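Local atomic coordinates of competence damage-inducible protein A (Klebsiella pneumoniae subsp. pneumoniae MGH 78578, PDB entry 5V01), a protein that is of unknown function but belongs to the CinA family, whose related domains include nicotinamide mononucleotide deamidases, so it may act on a nucleotide-type substrate. Residues Asp67-Thr80 against Ala86-Ile99. Numbering follows the deposited sequence. Where two conformers were deposited one is given.
Sequences DEAKRNVLQVRAET and AVSEACVQEMSSGI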
loop_
_atom_site.group_PDB
_atom_site.type_symbol
_atom_site.label_atom_id
_atom_site.label_comp_id
_atom_site.label_asym_id
_atom_site.label_seq_id
_atom_site.Cartn_x
_atom_site.Cartn_y
_atom_site.Cartn_z
ATOM N N ASP A 67 14.980 -4.655 1.632
ATOM C CA ASP A 67 15.350 -5.223 2.920
ATOM C C ASP A 67 15.388 -4.112 3.965
ATOM O O ASP A 67 14.898 -4.276 5.086
ATOM C CB ASP A 67 16.718 -5.927 2.850
ATOM C CG ASP A 67 16.703 -7.252 2.087
ATOM O OD1 ASP A 67 15.680 -7.639 1.516
ATOM O OD2 ASP A 67 17.769 -7.925 2.059
ATOM N N GLU A 68 15.967 -2.956 3.608
ATOM C CA GLU A 68 16.050 -1.860 4.551
ATOM C C GLU A 68 14.675 -1.351 4.996
ATOM O O GLU A 68 14.473 -1.035 6.174
ATOM C CB GLU A 68 16.906 -0.728 3.965
ATOM C CG GLU A 68 17.036 0.439 4.907
ATOM C CD GLU A 68 17.928 1.541 4.378
ATOM O OE1 GLU A 68 18.433 1.479 3.239
ATOM O OE2 GLU A 68 18.120 2.510 5.139
ATOM N N ALA A 69 13.721 -1.278 4.054
ATOM C CA ALA A 69 12.365 -0.850 4.432
ATOM C C ALA A 69 11.721 -1.856 5.398
ATOM O O ALA A 69 10.991 -1.467 6.312
ATOM C CB ALA A 69 11.498 -0.628 3.208
ATOM N N LYS A 70 11.984 -3.153 5.170
ATOM C CA LYS A 70 11.466 -4.165 6.071
ATOM C C LYS A 70 12.037 -4.014 7.512
ATOM O O LYS A 70 11.288 -4.139 8.507
ATOM C CB LYS A 70 11.731 -5.557 5.495
ATOM C CG LYS A 70 10.883 -5.851 4.249
ATOM C CD LYS A 70 11.244 -7.184 3.600
ATOM C CE LYS A 70 10.440 -7.407 2.347
ATOM N NZ LYS A 70 10.903 -6.572 1.216
ATOM N N ARG A 71 13.337 -3.722 7.601
ATOM C CA ARG A 71 13.981 -3.496 8.916
ATOM C C ARG A 71 13.379 -2.239 9.564
ATOM O O ARG A 71 12.973 -2.233 10.721
ATOM C CB ARG A 71 15.515 -3.367 8.771
ATOM C CG ARG A 71 16.188 -4.622 8.205
ATOM C CD ARG A 71 17.686 -4.616 8.410
ATOM N NE ARG A 71 18.312 -3.429 7.845
ATOM C CZ ARG A 71 18.816 -3.300 6.622
ATOM N NH1 ARG A 71 18.810 -4.297 5.739
ATOM N NH2 ARG A 71 19.308 -2.103 6.255
ATOM N N ASN A 72 13.304 -1.166 8.778
ATOM C CA ASN A 72 12.914 0.154 9.297
ATOM C C ASN A 72 11.443 0.198 9.752
ATOM O O ASN A 72 11.112 0.620 10.849
ATOM C CB ASN A 72 13.175 1.210 8.199
ATOM C CG ASN A 72 12.825 2.614 8.622
ATOM O OD1 ASN A 72 13.067 2.995 9.765
ATOM N ND2 ASN A 72 12.227 3.391 7.697
ATOM N N VAL A 73 10.558 -0.260 8.872
ATOM C CA VAL A 73 9.129 -0.108 9.092
ATOM C C VAL A 73 8.534 -1.238 9.945
ATOM O O VAL A 73 7.619 -1.019 10.725
ATOM C CB VAL A 73 8.391 -0.009 7.735
ATOM C CG1 VAL A 73 6.882 0.111 7.943
ATOM C CG2 VAL A 73 8.926 1.170 6.942
ATOM N N LEU A 74 9.063 -2.445 9.762
ATOM C CA LEU A 74 8.474 -3.655 10.359
ATOM C C LEU A 74 9.342 -4.386 11.372
ATOM O O LEU A 74 8.909 -5.410 11.911
ATOM C CB LEU A 74 8.037 -4.614 9.251
ATOM C CG LEU A 74 6.967 -4.063 8.300
ATOM C CD1 LEU A 74 6.794 -5.035 7.154
ATOM C CD2 LEU A 74 5.670 -3.798 9.045
ATOM N N GLN A 75 10.532 -3.856 11.650
ATOM C CA GLN A 75 11.486 -4.433 12.617
ATOM C C GLN A 75 11.867 -5.860 12.244
ATOM O O GLN A 75 12.224 -6.664 13.099
ATOM C CB GLN A 75 10.986 -4.354 14.059
ATOM C CG GLN A 75 10.747 -2.948 14.560
ATOM C CD GLN A 75 9.438 -2.383 14.088
ATOM O OE1 GLN A 75 8.404 -3.054 14.146
ATOM N NE2 GLN A 75 9.471 -1.148 13.592
ATOM N N VAL A 76 11.884 -6.171 10.951
ATOM C CA VAL A 76 12.414 -7.470 10.509
ATOM C C VAL A 76 13.892 -7.461 10.899
ATOM O O VAL A 76 14.592 -6.479 10.700
ATOM C CB VAL A 76 12.194 -7.690 8.995
ATOM C CG1 VAL A 76 12.879 -8.964 8.527
ATOM C CG2 VAL A 76 10.697 -7.743 8.666
ATOM N N ARG A 77 14.351 -8.573 11.461
ATOM C CA ARG A 77 15.743 -8.680 11.924
ATOM C C ARG A 77 16.714 -8.717 10.765
ATOM O O ARG A 77 16.522 -9.458 9.803
ATOM C CB ARG A 77 15.955 -9.948 12.726
ATOM C CG ARG A 77 15.162 -10.014 13.991
ATOM C CD ARG A 77 15.470 -11.356 14.632
ATOM N NE ARG A 77 14.806 -11.496 15.914
ATOM C CZ ARG A 77 14.803 -12.614 16.643
ATOM N NH1 ARG A 77 15.434 -13.690 16.208
ATOM N NH2 ARG A 77 14.181 -12.632 17.807
ATOM N N ALA A 78 17.828 -7.999 10.895
ATOM C CA ALA A 78 18.871 -8.028 9.864
ATOM C C ALA A 78 19.372 -9.466 9.640
ATOM O O ALA A 78 19.602 -9.890 8.507
ATOM C CB ALA A 78 20.030 -7.114 10.245
ATOM N N GLU A 79 19.541 -10.179 10.752
ATOM C CA GLU A 79 19.982 -11.557 10.752
ATOM C C GLU A 79 19.057 -12.475 9.944
ATOM O O GLU A 79 19.515 -13.353 9.215
ATOM C CB GLU A 79 20.086 -12.006 12.213
ATOM C CG GLU A 79 21.104 -11.197 13.015
ATOM C CD GLU A 79 20.755 -9.719 13.264
ATOM O OE1 GLU A 79 19.544 -9.341 13.481
ATOM O OE2 GLU A 79 21.759 -8.936 13.263
ATOM N N THR A 80 17.756 -12.251 10.068
ATOM C CA THR A 80 16.756 -13.027 9.326
ATOM C C THR A 80 16.910 -12.821 7.825
ATOM O O THR A 80 16.901 -13.770 7.033
ATOM C CB THR A 80 15.343 -12.676 9.790
ATOM O OG1 THR A 80 15.226 -13.012 11.177
ATOM C CG2 THR A 80 14.300 -13.421 8.971
ATOM N N ALA A 86 14.691 -11.937 1.991
ATOM C CA ALA A 86 13.356 -11.395 2.142
ATOM C C ALA A 86 12.255 -12.308 1.587
ATOM O O ALA A 86 11.090 -12.170 1.990
ATOM C CB ALA A 86 13.267 -10.038 1.490
ATOM N N VAL A 87 12.603 -13.206 0.664
ATOM C CA VAL A 87 11.632 -14.149 0.094
ATOM C C VAL A 87 11.838 -15.461 0.814
ATOM O O VAL A 87 12.604 -16.326 0.391
ATOM C CB VAL A 87 11.766 -14.249 -1.433
ATOM C CG1 VAL A 87 10.786 -15.274 -2.004
ATOM C CG2 VAL A 87 11.512 -12.899 -2.071
ATOM N N SER A 88 11.166 -15.564 1.947
ATOM C CA SER A 88 11.341 -16.687 2.855
ATOM C C SER A 88 10.202 -16.743 3.846
ATOM O O SER A 88 9.522 -15.741 4.133
ATOM C CB SER A 88 12.670 -16.564 3.619
ATOM O OG SER A 88 12.659 -15.450 4.522
ATOM N N GLU A 89 9.992 -17.938 4.372
ATOM C CA GLU A 89 9.080 -18.129 5.486
ATOM C C GLU A 89 9.405 -17.212 6.676
ATOM O O GLU A 89 8.521 -16.571 7.227
ATOM C CB GLU A 89 9.095 -19.590 5.937
ATOM C CG GLU A 89 8.036 -19.881 6.978
ATOM C CD GLU A 89 7.961 -21.328 7.403
ATOM O OE1 GLU A 89 9.010 -21.946 7.596
ATOM O OE2 GLU A 89 6.843 -21.823 7.589
ATOM N N ALA A 90 10.676 -17.158 7.082
ATOM C CA ALA A 90 11.047 -16.378 8.254
ATOM C C ALA A 90 10.756 -14.893 8.075
ATOM O O ALA A 90 10.272 -14.230 8.990
ATOM C CB ALA A 90 12.511 -16.590 8.593
ATOM N N CYS A 91 11.009 -14.383 6.878
ATOM C CA CYS A 91 10.734 -12.970 6.623
ATOM C C CYS A 91 9.247 -12.666 6.667
ATOM O O CYS A 91 8.847 -11.707 7.326
ATOM C CB CYS A 91 11.289 -12.534 5.298
ATOM S SG CYS A 91 10.991 -10.765 4.991
ATOM N N VAL A 92 8.421 -13.461 5.987
ATOM C CA VAL A 92 6.982 -13.165 6.012
ATOM C C VAL A 92 6.408 -13.318 7.424
ATOM O O VAL A 92 5.509 -12.581 7.817
ATOM C CB VAL A 92 6.125 -13.913 4.942
ATOM C CG1 VAL A 92 6.432 -13.388 3.551
ATOM C CG2 VAL A 92 6.218 -15.430 5.044
ATOM N N GLN A 93 6.933 -14.278 8.209
ATOM C CA GLN A 93 6.527 -14.352 9.627
ATOM C C GLN A 93 6.815 -13.035 10.344
ATOM O O GLN A 93 5.938 -12.476 11.005
ATOM C CB GLN A 93 7.230 -15.495 10.360
ATOM C CG GLN A 93 6.735 -16.856 9.964
ATOM C CD GLN A 93 7.606 -17.987 10.455
ATOM O OE1 GLN A 93 8.820 -17.837 10.624
ATOM N NE2 GLN A 93 6.990 -19.129 10.678
ATOM N N GLU A 94 8.044 -12.539 10.211
ATOM C CA GLU A 94 8.416 -11.316 10.911
ATOM C C GLU A 94 7.682 -10.085 10.367
ATOM O O GLU A 94 7.304 -9.194 11.136
ATOM C CB GLU A 94 9.930 -11.115 10.899
ATOM C CG GLU A 94 10.661 -12.148 11.757
ATOM C CD GLU A 94 12.149 -11.922 11.834
ATOM O OE1 GLU A 94 12.602 -10.842 11.490
ATOM O OE2 GLU A 94 12.894 -12.822 12.270
ATOM N N MET A 95 7.469 -10.042 9.049
ATOM C CA MET A 95 6.670 -8.943 8.457
ATOM C C MET A 95 5.263 -8.930 9.049
ATOM O O MET A 95 4.746 -7.868 9.417
ATOM C CB MET A 95 6.566 -9.091 6.937
ATOM C CG MET A 95 7.816 -8.766 6.183
ATOM S SD MET A 95 7.719 -9.093 4.417
ATOM C CE MET A 95 6.589 -7.823 3.885
ATOM N N SER A 96 4.643 -10.118 9.142
ATOM C CA SER A 96 3.270 -10.213 9.627
ATOM C C SER A 96 3.191 -9.777 11.088
ATOM O O SER A 96 2.275 -9.077 11.477
ATOM C CB SER A 96 2.686 -11.616 9.413
ATOM O OG SER A 96 3.178 -12.572 10.336
ATOM N N SER A 97 4.177 -10.193 11.894
ATOM C CA SER A 97 4.199 -9.775 13.290
ATOM C C SER A 97 4.391 -8.263 13.436
ATOM O O SER A 97 3.727 -7.627 14.282
ATOM C CB SER A 97 5.306 -10.508 14.055
ATOM O OG SER A 97 5.069 -11.885 14.064
ATOM N N GLY A 98 5.286 -7.702 12.628
ATOM C CA GLY A 98 5.547 -6.284 12.705
ATOM C C GLY A 98 4.338 -5.448 12.347
ATOM O O GLY A 98 4.026 -4.476 13.038
ATOM N N ILE A 99 3.631 -5.832 11.286
ATOM C CA ILE A 99 2.439 -5.060 10.894
ATOM C C ILE A 99 1.255 -5.295 11.814
ATOM O O ILE A 99 0.498 -4.360 12.110
ATOM C CB ILE A 99 2.118 -5.270 9.401
ATOM C CG1 ILE A 99 1.144 -4.194 8.880
ATOM C CG2 ILE A 99 1.552 -6.652 9.109
ATOM C CD1 ILE A 99 1.567 -2.756 9.060
HETATM O O HOH W 1 16.575 -10.392 0.664
HETATM O O HOH W 2 8.970 -7.916 13.010
HETATM O O HOH W 3 11.098 -9.346 13.961
#
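The side chains of Arg77 and Glu94 cross at about a right angle, with the guanidinium and carboxylate planes turned 64° apart, and Glu94 OE2 lies well out of the guanidinium plane; no guanidinium N-H points at it, and at 4.3 Å from Arg77 NE to Glu94 OE2 the charges are near each other but beyond a salt bridge. The carboxylate binds instead to the start of helix 78-84. Its OE1 takes the backbone N-H of the N-cap residue Arg77, at 2.9 Å from Arg77 N, in a nearly straight bond that meets OE1 almost along its C-O axis. Thr80 OG1 donates to Glu94 OE2 over 2.6 Å, on the syn side but 32° out of plane. Here, then, is a worked case of one carboxylate bridging a backbone N-H and a hydroxyl at the start of a neighbouring helix, where the helix start would probably favour its negative charge.

Alongside this carboxylate, Val76 CG2 and Leu74 CD1 both press on Met95 CG, at 3.9 and 4.0 Å. At Gly98, where no side chain intervenes, the backbones come close, Gly98 CA lying 3.6 Å from Leu74 O in a CA-H...O contact. Lys70 lays CE against Met95 SD (3.8 Å), while its NZ bonds to Thr64 O and Ser38 OG. Helices 67-74 and 89-99, inclined at 36°, thus pack together beside strand 33-37, where Leu74, Met95 and Ile99 meet Ala36.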